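Local coordinates for protein orotidine 5'-phosphate decarboxylase (Pyrococcus horikoshii, PDB 2CZF) that probably catalyses the decarboxylation of orotidine 5'-monophosphate to UMP, the final step of de novo UMP synthesis, at residues A5-E10 against K29-L34; G51-A56 against G78-I83; V105-H110 against P119-F124; L160-G165 against Y181-R186. All coordinates share one frame; numbering follows the deposited sequence.

Interaction 1. Residues A5-E10 against K29-L34; sequences ALDVYE and KVNWPL. With XMP (xanthosine-5'-monophosphate), chain C.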
# COMPACT_ATOMS: atom_id res chain seq x y z
N ALA A 5 17.96 4.20 -2.62
CA ALA A 5 16.77 4.15 -1.77
C ALA A 5 16.88 5.38 -0.86
O ALA A 5 17.53 5.33 0.18
CB ALA A 5 16.78 2.88 -0.95
N LEU A 6 16.26 6.47 -1.28
CA LEU A 6 16.34 7.71 -0.53
C LEU A 6 15.50 7.68 0.74
O LEU A 6 14.59 8.49 0.89
CB LEU A 6 15.94 8.89 -1.41
CG LEU A 6 16.40 10.27 -0.95
CD1 LEU A 6 17.91 10.26 -0.74
CD2 LEU A 6 16.01 11.31 -1.98
N ASP A 7 15.84 6.77 1.63
CA ASP A 7 15.12 6.62 2.89
C ASP A 7 15.67 7.53 3.96
O ASP A 7 15.99 7.09 5.07
CB ASP A 7 15.20 5.18 3.38
CG ASP A 7 14.63 4.23 2.36
OD1 ASP A 7 13.80 4.67 1.56
OD2 ASP A 7 15.02 3.04 2.38
N VAL A 8 15.79 8.80 3.61
CA VAL A 8 16.25 9.86 4.49
C VAL A 8 15.06 10.82 4.49
O VAL A 8 15.08 11.87 3.83
CB VAL A 8 17.53 10.57 3.96
CG1 VAL A 8 18.77 9.74 4.29
CG2 VAL A 8 17.43 10.76 2.45
N TYR A 9 14.05 10.44 5.26
CA TYR A 9 12.77 11.13 5.38
C TYR A 9 12.73 12.59 5.80
O TYR A 9 11.64 13.16 5.97
CB TYR A 9 11.88 10.30 6.30
CG TYR A 9 12.00 8.83 6.00
CD1 TYR A 9 11.62 8.32 4.77
CD2 TYR A 9 12.52 7.95 6.95
CE1 TYR A 9 11.77 6.96 4.48
CE2 TYR A 9 12.67 6.60 6.67
CZ TYR A 9 12.29 6.11 5.43
OH TYR A 9 12.44 4.78 5.15
N GLU A 10 13.89 13.20 5.98
CA GLU A 10 13.95 14.60 6.33
C GLU A 10 14.26 15.38 5.08
O GLU A 10 15.23 15.12 4.34
CB GLU A 10 14.99 14.88 7.42
CG GLU A 10 16.35 15.34 6.91
CD GLU A 10 16.47 16.87 6.81
OE1 GLU A 10 15.69 17.49 6.05
OE2 GLU A 10 17.36 17.44 7.47
N LYS A 29 14.65 5.73 -5.71
CA LYS A 29 13.43 5.08 -5.21
C LYS A 29 12.91 5.80 -3.97
O LYS A 29 13.65 6.00 -3.01
CB LYS A 29 13.70 3.61 -4.84
CG LYS A 29 12.47 2.88 -4.28
CD LYS A 29 12.73 1.41 -3.95
CE LYS A 29 13.39 1.22 -2.59
NZ LYS A 29 12.49 1.72 -1.52
N VAL A 30 11.64 6.22 -4.00
CA VAL A 30 11.05 6.87 -2.83
C VAL A 30 9.89 6.01 -2.30
O VAL A 30 9.25 5.28 -3.07
CB VAL A 30 10.51 8.30 -3.15
CG1 VAL A 30 11.59 9.12 -3.84
CG2 VAL A 30 9.27 8.22 -4.02
N ASN A 31 9.63 6.10 -1.00
CA ASN A 31 8.58 5.31 -0.39
C ASN A 31 7.47 6.17 0.22
O ASN A 31 7.48 7.41 0.12
CB ASN A 31 9.19 4.41 0.69
CG ASN A 31 9.98 5.20 1.72
OD1 ASN A 31 9.78 6.41 1.88
ND2 ASN A 31 10.87 4.51 2.43
N TRP A 32 6.49 5.51 0.85
CA TRP A 32 5.39 6.26 1.45
C TRP A 32 5.84 7.24 2.54
O TRP A 32 5.34 8.36 2.59
CB TRP A 32 4.33 5.32 2.02
CG TRP A 32 3.42 4.71 1.00
CD1 TRP A 32 3.19 3.39 0.79
CD2 TRP A 32 2.54 5.42 0.09
NE1 TRP A 32 2.23 3.21 -0.18
CE2 TRP A 32 1.82 4.44 -0.63
CE3 TRP A 32 2.31 6.77 -0.19
CZ2 TRP A 32 0.86 4.78 -1.62
CZ3 TRP A 32 1.35 7.11 -1.17
CH2 TRP A 32 0.64 6.11 -1.87
N PRO A 33 6.77 6.84 3.43
CA PRO A 33 7.17 7.79 4.47
C PRO A 33 7.64 9.14 3.92
O PRO A 33 7.20 10.19 4.40
CB PRO A 33 8.25 7.04 5.24
CG PRO A 33 7.77 5.60 5.13
CD PRO A 33 7.41 5.53 3.65
N LEU A 34 8.52 9.11 2.92
CA LEU A 34 9.03 10.35 2.33
C LEU A 34 7.88 11.16 1.74
O LEU A 34 7.78 12.37 1.95
CB LEU A 34 10.04 10.05 1.22
CG LEU A 34 10.57 11.27 0.46
CD1 LEU A 34 11.03 12.34 1.43
CD2 LEU A 34 11.71 10.85 -0.45
P XMP C . 19.09 -0.99 3.02
O1P XMP C . 19.34 -2.08 3.99
O2P XMP C . 20.33 -0.75 2.03
O5' XMP C . 17.82 -1.27 2.07
O3P XMP C . 18.80 0.42 3.74
C5' XMP C . 17.77 -0.69 0.77
C4' XMP C . 16.35 -0.73 0.19
O4' XMP C . 15.86 -2.08 0.32
C1' XMP C . 14.54 -1.96 0.87
N9 XMP C . 14.10 -3.26 1.44
C4 XMP C . 13.19 -4.07 0.90
N3 XMP C . 12.43 -3.97 -0.27
N1 XMP C . 11.41 -6.10 0.24
C2 XMP C . 11.53 -4.99 -0.61
O2 XMP C . 10.87 -4.93 -1.64
C6 XMP C . 12.18 -6.19 1.41
O6 XMP C . 12.05 -7.16 2.16
C5 XMP C . 13.07 -5.17 1.73
N7 XMP C . 13.91 -4.99 2.75
C8 XMP C . 14.53 -3.82 2.57
C2' XMP C . 14.72 -0.86 1.92
O2' XMP C . 13.44 -0.35 2.30
C3' XMP C . 15.42 0.15 1.02
O3' XMP C . 14.46 0.78 0.16
O HOH W 1 11.96 7.45 0.19
O HOH W 2 13.07 4.27 -1.08
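The carbonyl oxygen of Lys29 is held from two directions: Leu6 N donates to Lys29 O over 3.2 Å, and a bound water donates to the same Lys29 O over 2.7 Å. That water also gives its second hydrogen to Asp7 OD1, 2.8 Å away, and takes one from Lys29 NZ, so it ties together an acid and a base whose charged atoms stand too far apart for a salt bridge. The lysine reaches it because its chain, straight at first, bends at its last two torsions and curls back past Ala5. There Lys29 NZ donates to O3' of the xanthosine monophosphate at 2.8 Å, while Asp7 OD2 accepts only a weak bond from that hydroxyl. Lys29 also forms a salt bridge with Asp57.

Farther along, the Asn31 amide works at both ends. Its ND2 donates to Tyr9 OH at 3.2 Å, with the phenol oxygen close to the amide plane. The Asp7 carboxylate lies nearly parallel to the amide (4°) but is displaced from its plane, and OD1 is badly angled for a bond. Asn31 OD1 takes the nearly straight N-H of Leu34 (172°) and so caps helix 32-38. Chi1 of 55°, with CG between the backbone N and carbonyl carbon, swings the amide over the helix start. Pro33 CB sits over one face of the Tyr9 ring, 3.9 Å from its centroid, in a CH-pi contact. Such polar loops at the C-terminal ends of strands 2-5 and 27-31 are the substrate-facing rim of a TIM barrel, here cradling the ribose.

Interaction 2. Residues G51-A56 against G78-I83; sequences GVEIIA and GADYVI
Hydrogen bonds join Ile54 and its neighbours to segment 78-83. The carbonyl oxygen of Ile54 accepts twice, from Asp80 N at 2.8 Å and from Tyr81 N at 3.1 Å, the latter lying in the carbonyl plane. Beyond that fork the regular parallel ladder takes over, with Ala56 N giving to Tyr81 O and Ile83 N to Ala56 O, both nearly straight.

Side chains extend the polar network at the strand starts. With chi1 at -65° setting CG beside its own N, Asp80 OD2 takes the N-H of Ile54 at 2.8 Å on its anti lone pair, and also pairs with Lys47, a charge that would temper the nearness of the Glu53 carboxylate. Tyr81 OH donates to Glu53 OE2 at 2.7 Å; the acid oxygen lies at the ring edge, yet the hydroxyl meets it from above the carboxylate plane, with ring and carboxylate planes 74° apart.

Apolar contacts sort themselves onto the two faces of the sheet. On one, Ile55 CG1 lies against Tyr81 CD1 at 3.9 Å, and Ile55 CG2 touches Ile83 CG1. On the other, Ala56 CB meets Ala79 CB, while helix 64-76 packs over them through Val74. Ile54 CG2 is pressed tightly on Ala79 CA, 3.3 Å away. Strand 53-60, helix 64-76 and strand 81-85 form a beta-alpha-beta crossover, the repeating unit from which a TIM barrel is built.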
# COMPACT_ATOMS: atom_id res chain seq x y z
N GLY A 51 17.91 14.92 -12.10
CA GLY A 51 17.81 14.45 -13.47
C GLY A 51 17.77 12.93 -13.57
O GLY A 51 18.07 12.36 -14.62
N VAL A 52 17.38 12.26 -12.48
CA VAL A 52 17.32 10.80 -12.44
C VAL A 52 15.89 10.25 -12.38
O VAL A 52 15.04 10.80 -11.68
CB VAL A 52 18.09 10.27 -11.20
CG1 VAL A 52 18.26 8.77 -11.29
CG2 VAL A 52 19.45 10.96 -11.09
N GLU A 53 15.63 9.16 -13.11
CA GLU A 53 14.29 8.56 -13.10
C GLU A 53 13.90 8.21 -11.67
O GLU A 53 14.76 8.04 -10.80
CB GLU A 53 14.24 7.31 -13.99
CG GLU A 53 14.07 7.65 -15.47
CD GLU A 53 13.93 6.43 -16.36
OE1 GLU A 53 13.43 6.59 -17.51
OE2 GLU A 53 14.32 5.32 -15.94
N ILE A 54 12.60 8.11 -11.42
CA ILE A 54 12.15 7.80 -10.06
C ILE A 54 11.19 6.62 -9.98
O ILE A 54 10.28 6.46 -10.82
CB ILE A 54 11.51 9.05 -9.41
CG1 ILE A 54 10.90 8.68 -8.05
CG2 ILE A 54 10.45 9.62 -10.33
CD1 ILE A 54 10.39 9.87 -7.24
N ILE A 55 11.42 5.78 -8.97
CA ILE A 55 10.61 4.60 -8.69
C ILE A 55 9.83 4.92 -7.43
O ILE A 55 10.43 5.24 -6.39
CB ILE A 55 11.48 3.35 -8.37
CG1 ILE A 55 12.26 2.90 -9.61
CG2 ILE A 55 10.58 2.21 -7.88
CD1 ILE A 55 13.19 1.72 -9.33
N ALA A 56 8.51 4.85 -7.50
CA ALA A 56 7.68 5.10 -6.32
C ALA A 56 7.40 3.73 -5.69
O ALA A 56 6.58 2.96 -6.19
CB ALA A 56 6.37 5.79 -6.71
N GLY A 78 5.35 12.74 -11.59
CA GLY A 78 6.69 12.56 -12.12
C GLY A 78 7.34 11.20 -11.94
O GLY A 78 8.43 10.96 -12.46
N ALA A 79 6.71 10.30 -11.19
CA ALA A 79 7.29 8.97 -10.99
C ALA A 79 7.37 8.28 -12.34
O ALA A 79 6.47 8.43 -13.17
CB ALA A 79 6.41 8.14 -10.03
N ASP A 80 8.44 7.52 -12.57
CA ASP A 80 8.60 6.78 -13.83
C ASP A 80 8.13 5.33 -13.69
O ASP A 80 7.70 4.71 -14.66
CB ASP A 80 10.07 6.82 -14.27
CG ASP A 80 10.54 8.22 -14.60
OD1 ASP A 80 10.06 8.77 -15.61
OD2 ASP A 80 11.37 8.77 -13.85
N TYR A 81 8.23 4.77 -12.49
CA TYR A 81 7.79 3.39 -12.25
C TYR A 81 7.07 3.35 -10.92
O TYR A 81 7.35 4.15 -10.04
CB TYR A 81 8.98 2.42 -12.15
CG TYR A 81 10.03 2.56 -13.22
CD1 TYR A 81 10.94 3.62 -13.20
CD2 TYR A 81 10.10 1.65 -14.28
CE1 TYR A 81 11.90 3.76 -14.20
CE2 TYR A 81 11.05 1.79 -15.27
CZ TYR A 81 11.95 2.84 -15.23
OH TYR A 81 12.91 2.98 -16.21
N VAL A 82 6.15 2.41 -10.77
CA VAL A 82 5.44 2.24 -9.51
C VAL A 82 5.54 0.76 -9.15
O VAL A 82 5.28 -0.10 -10.00
CB VAL A 82 3.96 2.64 -9.62
CG1 VAL A 82 3.22 2.27 -8.30
CG2 VAL A 82 3.85 4.13 -9.86
N ILE A 83 5.93 0.47 -7.91
CA ILE A 83 6.03 -0.93 -7.48
C ILE A 83 4.64 -1.34 -6.99
O ILE A 83 4.01 -0.62 -6.23
CB ILE A 83 7.06 -1.10 -6.34
CG1 ILE A 83 8.46 -0.71 -6.84
CG2 ILE A 83 7.04 -2.54 -5.85
CD1 ILE A 83 9.56 -0.78 -5.78

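Interaction 3. Residues V105-H110 against P119-F124; sequences VVEMSH and PLTDRF. With XMP (xanthosine-5'-monophosphate), chain C.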
# COMPACT_ATOMS: atom_id res chain seq x y z
N VAL A 105 6.01 -7.11 -7.25
CA VAL A 105 6.57 -7.80 -6.09
C VAL A 105 6.22 -9.30 -6.18
O VAL A 105 5.06 -9.66 -6.12
CB VAL A 105 5.97 -7.25 -4.79
CG1 VAL A 105 6.39 -8.11 -3.61
CG2 VAL A 105 6.40 -5.81 -4.61
N VAL A 106 7.24 -10.15 -6.33
CA VAL A 106 7.00 -11.59 -6.42
C VAL A 106 7.57 -12.37 -5.23
O VAL A 106 7.26 -13.55 -5.05
CB VAL A 106 7.60 -12.16 -7.73
CG1 VAL A 106 7.02 -11.43 -8.93
CG2 VAL A 106 9.11 -12.06 -7.72
N GLU A 107 8.38 -11.72 -4.41
CA GLU A 107 9.01 -12.33 -3.23
C GLU A 107 9.47 -11.26 -2.25
O GLU A 107 9.84 -10.16 -2.67
CB GLU A 107 10.21 -13.18 -3.66
CG GLU A 107 11.00 -13.78 -2.50
CD GLU A 107 12.07 -14.74 -2.97
OE1 GLU A 107 11.75 -15.63 -3.78
OE2 GLU A 107 13.23 -14.62 -2.52
N MET A 108 9.46 -11.56 -0.95
CA MET A 108 9.88 -10.57 0.05
C MET A 108 10.90 -11.15 1.04
O MET A 108 11.03 -12.37 1.17
CB MET A 108 8.65 -10.01 0.76
CG MET A 108 7.72 -9.25 -0.20
SD MET A 108 6.41 -8.35 0.65
CE MET A 108 7.35 -6.94 1.30
N SER A 109 11.63 -10.29 1.75
CA SER A 109 12.67 -10.81 2.62
C SER A 109 12.48 -10.80 4.13
O SER A 109 13.37 -11.22 4.86
CB SER A 109 14.01 -10.13 2.29
OG SER A 109 14.11 -8.86 2.91
N HIS A 110 11.33 -10.32 4.62
CA HIS A 110 11.10 -10.30 6.06
C HIS A 110 10.54 -11.66 6.51
O HIS A 110 9.99 -12.42 5.70
CB HIS A 110 10.14 -9.17 6.43
CG HIS A 110 8.79 -9.30 5.80
ND1 HIS A 110 8.60 -9.33 4.43
CD2 HIS A 110 7.55 -9.43 6.34
CE1 HIS A 110 7.32 -9.47 4.16
NE2 HIS A 110 6.66 -9.54 5.31
N PRO A 119 5.67 -18.56 -0.48
CA PRO A 119 5.22 -19.87 -0.94
C PRO A 119 4.58 -19.73 -2.34
O PRO A 119 4.45 -20.71 -3.07
CB PRO A 119 4.20 -20.28 0.12
CG PRO A 119 4.81 -19.72 1.37
CD PRO A 119 5.24 -18.32 0.92
N LEU A 120 4.20 -18.51 -2.71
CA LEU A 120 3.56 -18.25 -4.00
C LEU A 120 4.46 -17.60 -5.05
O LEU A 120 4.01 -17.30 -6.16
CB LEU A 120 2.31 -17.38 -3.80
CG LEU A 120 1.06 -18.08 -3.23
CD1 LEU A 120 0.07 -17.04 -2.68
CD2 LEU A 120 0.42 -18.92 -4.34
N THR A 121 5.73 -17.39 -4.71
CA THR A 121 6.67 -16.77 -5.64
C THR A 121 6.68 -17.41 -7.03
O THR A 121 6.69 -16.69 -8.04
CB THR A 121 8.10 -16.78 -5.03
OG1 THR A 121 8.12 -15.92 -3.89
CG2 THR A 121 9.13 -16.27 -6.05
N ASP A 122 6.69 -18.73 -7.12
CA ASP A 122 6.70 -19.37 -8.44
C ASP A 122 5.48 -18.94 -9.24
O ASP A 122 5.57 -18.71 -10.45
CB ASP A 122 6.70 -20.90 -8.31
CG ASP A 122 8.03 -21.46 -7.87
OD1 ASP A 122 9.02 -20.70 -7.81
OD2 ASP A 122 8.09 -22.68 -7.58
N ARG A 123 4.34 -18.85 -8.57
CA ARG A 123 3.12 -18.46 -9.25
C ARG A 123 3.14 -16.98 -9.61
O ARG A 123 2.66 -16.59 -10.67
CB ARG A 123 1.90 -18.81 -8.38
CG ARG A 123 1.74 -20.33 -8.21
CD ARG A 123 0.47 -20.68 -7.46
NE ARG A 123 -0.70 -20.13 -8.13
CZ ARG A 123 -1.90 -20.01 -7.58
NH1 ARG A 123 -2.10 -20.40 -6.32
NH2 ARG A 123 -2.90 -19.48 -8.27
N PHE A 124 3.72 -16.14 -8.74
CA PHE A 124 3.79 -14.72 -9.03
C PHE A 124 4.72 -14.45 -10.21
O PHE A 124 4.47 -13.52 -11.00
CB PHE A 124 4.25 -13.92 -7.80
CG PHE A 124 3.27 -13.93 -6.66
CD1 PHE A 124 1.90 -14.02 -6.92
CD2 PHE A 124 3.70 -13.85 -5.34
CE1 PHE A 124 0.97 -14.03 -5.87
CE2 PHE A 124 2.78 -13.86 -4.28
CZ PHE A 124 1.41 -13.96 -4.55
P XMP C . 19.09 -0.99 3.02
O1P XMP C . 19.34 -2.08 3.99
O2P XMP C . 20.33 -0.75 2.03
O5' XMP C . 17.82 -1.27 2.07
O3P XMP C . 18.80 0.42 3.74
C5' XMP C . 17.77 -0.69 0.77
C4' XMP C . 16.35 -0.73 0.19
O4' XMP C . 15.86 -2.08 0.32
C1' XMP C . 14.54 -1.96 0.87
N9 XMP C . 14.10 -3.26 1.44
C4 XMP C . 13.19 -4.07 0.90
N3 XMP C . 12.43 -3.97 -0.27
N1 XMP C . 11.41 -6.10 0.24
C2 XMP C . 11.53 -4.99 -0.61
O2 XMP C . 10.87 -4.93 -1.64
C6 XMP C . 12.18 -6.19 1.41
O6 XMP C . 12.05 -7.16 2.16
C5 XMP C . 13.07 -5.17 1.73
N7 XMP C . 13.91 -4.99 2.75
C8 XMP C . 14.53 -3.82 2.57
C2' XMP C . 14.72 -0.86 1.92
O2' XMP C . 13.44 -0.35 2.30
C3' XMP C . 15.42 0.15 1.02
O3' XMP C . 14.46 0.78 0.16
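Thr121 OG1 donates to the carbonyl oxygen of Val106 over 2.8 Å, approaching in the carbonyl plane on a lone pair; this is the one hydrogen bond that passes between the two segments. Chi1 of -67° places the hydroxyl beside the threonine's own backbone N, with a weak secondary contact to Asn118 O. Thr121 CA adds a CA-H...O contact to the same Val106 O. The Phe124 ring presents its edge there too, with CD2 3.6 Å from Val106 O, so this buried oxygen is closed in by a hydroxyl and an aromatic rim.

Van der Waals packing completes the first shell. The side chains of Val106 and Phe124 run antiparallel alongside one another, CB to CB at 3.8 Å, and Glu107 CB leans on Thr121 OG1 at 3.5 Å. The Glu107 chain runs out extended, and its OE1 passes 3.5 Å from Thr121 CG2 before forming a salt bridge with Arg145. Just ahead of helix 121-131, Leu120 O lies over a face of the Phe124 ring, whose edge-to-face partner is Phe116 of the second subunit.

Outward from this seam the loop reaches the ligand. Ser109 grips O6 of the xanthine base twice, through OG at 2.8 Å and through its backbone N at 3.2 Å. The helix 121-131 thus backs the loop that follows strand 101-105, an arrangement in which the loop at the C-terminal end of a TIM-barrel strand carries Ser109, a substrate-binding residue that here holds the base and probably does so for the natural nucleotide.

Interaction 4. Residues L160-G165 against Y181-R186; sequences LAPGIG and YIIVGR. With XMP (xanthosine-5'-monophosphate), chain C.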
# COMPACT_ATOMS: atom_id res chain seq x y z
N LEU A 160 15.39 -6.04 -10.02
CA LEU A 160 15.98 -5.00 -9.19
C LEU A 160 16.10 -5.64 -7.81
O LEU A 160 15.13 -6.22 -7.28
CB LEU A 160 15.07 -3.77 -9.14
CG LEU A 160 14.72 -3.08 -10.47
CD1 LEU A 160 13.50 -3.78 -11.12
CD2 LEU A 160 14.37 -1.61 -10.19
N ALA A 161 17.29 -5.54 -7.21
CA ALA A 161 17.54 -6.18 -5.93
C ALA A 161 17.95 -5.32 -4.74
O ALA A 161 19.01 -4.69 -4.75
CB ALA A 161 18.57 -7.30 -6.12
N PRO A 162 17.10 -5.27 -3.70
CA PRO A 162 17.38 -4.51 -2.48
C PRO A 162 18.08 -5.47 -1.50
O PRO A 162 18.24 -6.65 -1.80
CB PRO A 162 16.00 -4.10 -2.01
CG PRO A 162 15.17 -5.30 -2.38
CD PRO A 162 15.68 -5.64 -3.77
N GLY A 163 18.48 -4.96 -0.34
CA GLY A 163 19.13 -5.83 0.63
C GLY A 163 20.48 -6.37 0.18
O GLY A 163 20.80 -7.55 0.34
N ILE A 164 21.28 -5.49 -0.41
CA ILE A 164 22.61 -5.87 -0.86
C ILE A 164 23.54 -5.72 0.34
O ILE A 164 23.51 -4.69 1.03
CB ILE A 164 23.09 -4.97 -2.01
CG1 ILE A 164 22.14 -5.12 -3.20
CG2 ILE A 164 24.51 -5.34 -2.41
CD1 ILE A 164 21.96 -6.56 -3.68
N GLY A 165 24.32 -6.77 0.61
CA GLY A 165 25.24 -6.75 1.73
C GLY A 165 26.28 -5.64 1.66
O GLY A 165 26.63 -5.18 0.59
N TYR A 181 19.53 -4.20 -11.61
CA TYR A 181 19.67 -3.02 -10.77
C TYR A 181 19.82 -3.46 -9.31
O TYR A 181 19.16 -4.40 -8.87
CB TYR A 181 18.41 -2.14 -10.83
CG TYR A 181 18.08 -1.60 -12.19
CD1 TYR A 181 17.41 -2.39 -13.13
CD2 TYR A 181 18.44 -0.30 -12.55
CE1 TYR A 181 17.12 -1.88 -14.41
CE2 TYR A 181 18.15 0.21 -13.81
CZ TYR A 181 17.49 -0.58 -14.73
OH TYR A 181 17.22 -0.05 -15.98
N ILE A 182 20.71 -2.81 -8.57
CA ILE A 182 20.83 -3.15 -7.16
C ILE A 182 20.31 -1.91 -6.45
O ILE A 182 20.65 -0.79 -6.83
CB ILE A 182 22.29 -3.45 -6.69
CG1 ILE A 182 23.22 -2.30 -7.05
CG2 ILE A 182 22.75 -4.79 -7.26
CD1 ILE A 182 24.55 -2.35 -6.34
N ILE A 183 19.46 -2.13 -5.46
CA ILE A 183 18.86 -1.03 -4.72
C ILE A 183 19.64 -0.87 -3.43
O ILE A 183 19.65 -1.76 -2.59
CB ILE A 183 17.38 -1.32 -4.39
CG1 ILE A 183 16.60 -1.49 -5.70
CG2 ILE A 183 16.77 -0.16 -3.59
CD1 ILE A 183 15.15 -1.87 -5.49
N VAL A 184 20.30 0.28 -3.28
CA VAL A 184 21.09 0.54 -2.08
C VAL A 184 20.62 1.80 -1.38
O VAL A 184 20.37 2.82 -2.01
CB VAL A 184 22.59 0.72 -2.41
CG1 VAL A 184 23.37 0.99 -1.13
CG2 VAL A 184 23.12 -0.53 -3.10
N GLY A 185 20.51 1.72 -0.05
CA GLY A 185 20.09 2.86 0.73
C GLY A 185 21.14 3.28 1.75
O GLY A 185 21.99 4.13 1.47
N ARG A 186 21.09 2.66 2.93
CA ARG A 186 22.02 2.95 4.03
C ARG A 186 23.46 3.17 3.58
O ARG A 186 23.98 4.29 3.65
CB ARG A 186 22.01 1.81 5.05
CG ARG A 186 20.64 1.45 5.58
CD ARG A 186 20.71 0.84 6.98
NE ARG A 186 20.76 -0.62 7.00
CZ ARG A 186 20.57 -1.34 8.10
NH1 ARG A 186 20.31 -0.74 9.25
NH2 ARG A 186 20.63 -2.67 8.05
P XMP C . 19.09 -0.99 3.02
O1P XMP C . 19.34 -2.08 3.99
O2P XMP C . 20.33 -0.75 2.03
O5' XMP C . 17.82 -1.27 2.07
O3P XMP C . 18.80 0.42 3.74
C5' XMP C . 17.77 -0.69 0.77
C4' XMP C . 16.35 -0.73 0.19
O4' XMP C . 15.86 -2.08 0.32
C1' XMP C . 14.54 -1.96 0.87
N9 XMP C . 14.10 -3.26 1.44
C4 XMP C . 13.19 -4.07 0.90
N3 XMP C . 12.43 -3.97 -0.27
N1 XMP C . 11.41 -6.10 0.24
C2 XMP C . 11.53 -4.99 -0.61
O2 XMP C . 10.87 -4.93 -1.64
C6 XMP C . 12.18 -6.19 1.41
O6 XMP C . 12.05 -7.16 2.16
C5 XMP C . 13.07 -5.17 1.73
N7 XMP C . 13.91 -4.99 2.75
C8 XMP C . 14.53 -3.82 2.57
C2' XMP C . 14.72 -0.86 1.92
O2' XMP C . 13.44 -0.35 2.30
C3' XMP C . 15.42 0.15 1.02
O3' XMP C . 14.46 0.78 0.16
O HOH W 3 20.62 -2.96 -0.13
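Strands 158-161 and 181-184 run parallel in register, Leu160 beside Tyr181 and Ala161 beside Ile182, with Ala161 N donating to Tyr181 O and Ile183 N to Ala161 O, each at 2.7 Å. The second of these bonds is straight at the hydrogen (173°), but its donor stands well above the Ala161 carbonyl plane.

Leu160 and Tyr181 run alongside each other in one direction, Leu160 CG 3.8 Å from Tyr181 CB. With chi1 at -61°, Ile183 sends CD1 onto Leu160 CB and CG2 toward the ribose, and Ile183 CB lies 3.9 Å from Pro162 CB. On the opposite face of the sheet Ile164 crosses Ile182 at about a right angle, CG1 against CB at 3.9 Å, and helix 170-177 covers both. That helix links the strands in a beta-alpha-beta unit, the last two strands of the TIM barrel, whose following loops form the phosphate site common to many such barrels.

Here the phosphate belongs to the xanthosine monophosphate. Gly185 N donates to its O2P at 3.2 Å. Arg186 N lies in line to donate to O3P, an oxygen whose position is less sure. A water bridges the loop after strand 158-161, strand 181-184 and the ligand: it accepts from Ile164 N at 2.6 Å and donates both to Ile183 O and to O2P. Closer to the sugar, Pro162 CB comes to 3.1 Å from O4', while its CG approaches the base at N3.

In the fold
All four contacts lie in one TIM-barrel domain; interactions 1, 2 and 4 reach its closed sheet. Interactions 1 and 2 meet where strand 27-31 borders strand 53-60, with Val30 N 2.9 Å from Ile55 O. Interactions 1 and 4 meet where the first strand closes on the last, Ala5 N lying 2.8 Å from Val184 O. Across the interior, Ile55 CD1 packs on Leu160 CD2 at 3.6 Å; on neighbouring strands, Ile83 CG2 meets Val105 CG2 at 3.6 Å. Interaction 1 holds the nucleotide's ribose, interaction 3 the base, and interaction 4 the phosphate, besides touching sugar and base. Interaction 2 does not bond to the ligand; the side chain of Ile83 is about 6 Å from it.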